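Local structure of HdaB,HdaA (Adhesin), HUS-associated diffuse adherence (Escherichia coli, 5D55) at residues K31-R36 with F105-D110. The protein forms the minor tip subunit of the Hda (AAF/IV) pilus, a chaperone-usher fibre of enteroaggregative Escherichia coli. Numbering follows the deposited sequence.
Sequences KLATGR and FYIEVD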
loop_
_atom_site.group_PDB
_atom_site.type_symbol
_atom_site.label_atom_id
_atom_site.label_comp_id
_atom_site.label_asym_id
_atom_site.label_seq_id
_atom_site.Cartn_x
_atom_site.Cartn_y
_atom_site.Cartn_z
ATOM N N LYS B 31 14.170 22.000 -15.817
ATOM C CA LYS B 31 13.973 20.554 -15.668
ATOM C C LYS B 31 15.295 19.806 -15.781
ATOM O O LYS B 31 16.000 19.919 -16.794
ATOM C CB LYS B 31 12.966 20.035 -16.701
ATOM C CG LYS B 31 11.555 20.588 -16.535
ATOM C CD LYS B 31 10.750 20.416 -17.820
ATOM C CE LYS B 31 9.263 20.660 -17.590
ATOM N NZ LYS B 31 8.510 20.483 -18.881
ATOM N N LEU B 32 15.623 19.050 -14.740
ATOM C CA LEU B 32 16.875 18.296 -14.672
ATOM C C LEU B 32 16.674 16.791 -14.904
ATOM O O LEU B 32 17.635 16.075 -15.222
ATOM C CB LEU B 32 17.551 18.487 -13.318
ATOM C CG LEU B 32 17.895 19.902 -12.841
ATOM C CD1 LEU B 32 18.375 19.818 -11.424
ATOM C CD2 LEU B 32 18.942 20.562 -13.727
ATOM N N ALA B 33 15.436 16.331 -14.722
ATOM C CA ALA B 33 15.033 14.938 -14.992
ATOM C C ALA B 33 13.527 14.829 -15.211
ATOM O O ALA B 33 12.758 15.643 -14.694
ATOM C CB ALA B 33 15.467 14.013 -13.854
ATOM N N THR B 34 13.113 13.816 -15.969
ATOM C CA THR B 34 11.697 13.577 -16.273
ATOM C C THR B 34 11.275 12.257 -15.665
ATOM O O THR B 34 11.900 11.218 -15.912
ATOM C CB THR B 34 11.432 13.521 -17.794
ATOM O OG1 THR B 34 11.952 14.695 -18.421
ATOM C CG2 THR B 34 9.914 13.374 -18.104
ATOM N N GLY B 35 10.221 12.303 -14.859
ATOM C CA GLY B 35 9.756 11.130 -14.155
ATOM C C GLY B 35 8.381 10.698 -14.621
ATOM O O GLY B 35 7.655 11.457 -15.245
ATOM N N ARG B 36 8.036 9.455 -14.314
ATOM C CA ARG B 36 6.702 8.943 -14.571
ATOM C C ARG B 36 6.352 7.941 -13.493
ATOM O O ARG B 36 7.193 7.127 -13.089
ATOM C CB ARG B 36 6.620 8.288 -15.941
ATOM C CG ARG B 36 5.231 7.726 -16.279
ATOM C CD ARG B 36 5.264 6.928 -17.557
ATOM N NE ARG B 36 6.232 5.847 -17.460
ATOM C CZ ARG B 36 6.875 5.310 -18.492
ATOM N NH1 ARG B 36 6.654 5.755 -19.727
ATOM N NH2 ARG B 36 7.735 4.324 -18.282
ATOM N N PHE B 105 6.070 13.656 -13.926
ATOM C CA PHE B 105 6.575 14.691 -13.037
ATOM C C PHE B 105 8.014 15.031 -13.450
ATOM O O PHE B 105 8.597 14.336 -14.306
ATOM C CB PHE B 105 6.496 14.235 -11.565
ATOM C CG PHE B 105 7.358 13.033 -11.244
ATOM C CD1 PHE B 105 8.669 13.196 -10.786
ATOM C CD2 PHE B 105 6.866 11.743 -11.424
ATOM C CE1 PHE B 105 9.462 12.092 -10.499
ATOM C CE2 PHE B 105 7.647 10.634 -11.137
ATOM C CZ PHE B 105 8.945 10.801 -10.680
ATOM N N TYR B 106 8.580 16.087 -12.860
ATOM C CA TYR B 106 9.967 16.478 -13.134
ATOM C C TYR B 106 10.756 16.741 -11.858
ATOM O O TYR B 106 10.180 17.045 -10.806
ATOM C CB TYR B 106 10.034 17.715 -14.046
ATOM C CG TYR B 106 9.208 17.590 -15.310
ATOM C CD1 TYR B 106 9.758 17.064 -16.473
ATOM C CD2 TYR B 106 7.870 17.987 -15.329
ATOM C CE1 TYR B 106 8.990 16.931 -17.633
ATOM C CE2 TYR B 106 7.102 17.869 -16.466
ATOM C CZ TYR B 106 7.667 17.338 -17.621
ATOM O OH TYR B 106 6.905 17.218 -18.764
ATOM N N ILE B 107 12.077 16.594 -11.950
ATOM C CA ILE B 107 12.963 17.157 -10.951
ATOM C C ILE B 107 13.342 18.506 -11.534
ATOM O O ILE B 107 13.794 18.592 -12.687
ATOM C CB ILE B 107 14.249 16.307 -10.724
ATOM C CG1 ILE B 107 13.929 14.860 -10.310
ATOM C CG2 ILE B 107 15.202 17.012 -9.734
ATOM C CD1 ILE B 107 13.326 14.722 -8.905
ATOM N N GLU B 108 13.095 19.567 -10.773
ATOM C CA GLU B 108 13.365 20.923 -11.252
ATOM C C GLU B 108 14.278 21.664 -10.297
ATOM O O GLU B 108 14.286 21.384 -9.099
ATOM C CB GLU B 108 12.068 21.708 -11.431
ATOM C CG GLU B 108 11.129 21.111 -12.486
ATOM C CD GLU B 108 9.894 21.959 -12.736
ATOM O OE1 GLU B 108 9.651 22.923 -11.973
ATOM O OE2 GLU B 108 9.167 21.660 -13.706
ATOM N N VAL B 109 15.016 22.632 -10.833
ATOM C CA VAL B 109 15.841 23.506 -10.023
ATOM C C VAL B 109 14.914 24.343 -9.136
ATOM O O VAL B 109 13.971 24.970 -9.620
ATOM C CB VAL B 109 16.704 24.429 -10.914
ATOM C CG1 VAL B 109 17.512 25.373 -10.062
ATOM C CG2 VAL B 109 17.628 23.581 -11.804
ATOM N N ASP B 110 15.190 24.342 -7.841
ATOM C CA ASP B 110 14.338 25.049 -6.876
ATOM C C ASP B 110 15.006 26.373 -6.492
ATOM O O ASP B 110 15.880 26.409 -5.624
ATOM C CB ASP B 110 14.086 24.150 -5.663
ATOM C CG ASP B 110 13.057 24.728 -4.686
ATOM O OD1 ASP B 110 12.364 25.710 -5.029
ATOM O OD2 ASP B 110 12.949 24.194 -3.565
#
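K31 lies across one face of the Y106 ring: CE stands over the ring centre, 3.5 Å from the centroid, as a CH-pi contact, and NZ reaches on toward CZ and OH in a cation-pi contact. The lysine chain runs nearly extended beyond CG (chi2 161°, chi3 167°), which carries its end from the E108 pair to the ring of Y106, two residues before E108 and on the same face of the sheet. T34 runs alongside Y106, its CG2 3.7 Å from CE1, while the A33 carbonyl oxygen sits at the ring edge. On the sheet's other face, F105 folds its ring back over G35 (chi1 63°), whose CA lies 3.7 Å from the ring centroid; glycine leaves room for this CH-pi contact, and R36 N approaches CE2 obliquely. The E108 chain lies beside K31, but OE2 and NZ remain 5.3 Å apart, so any attraction is probably long-range. The backbones form an antiparallel ladder with paired bonds between G35 and F105. A classic beta bulge interrupts it: L32 and A33 together sit opposite I107, whose O accepts a nearly straight 2.8 Å bond from L32 N and a weak one from A33 N, while I107 N bonds to A33 O. Here L32 CD2 meets V109 CG2, and A33 CB rests on I107 CG1. The two strands are second and third in the six-stranded antiparallel sheet of the HdaB part, flanked by strands 13-18 and 73-79. I107 and A33 turn inward onto F122 of strand 118-132, joining this sheet to the second one in the immunoglobulin-like sandwich of chaperone-usher pilus subunits.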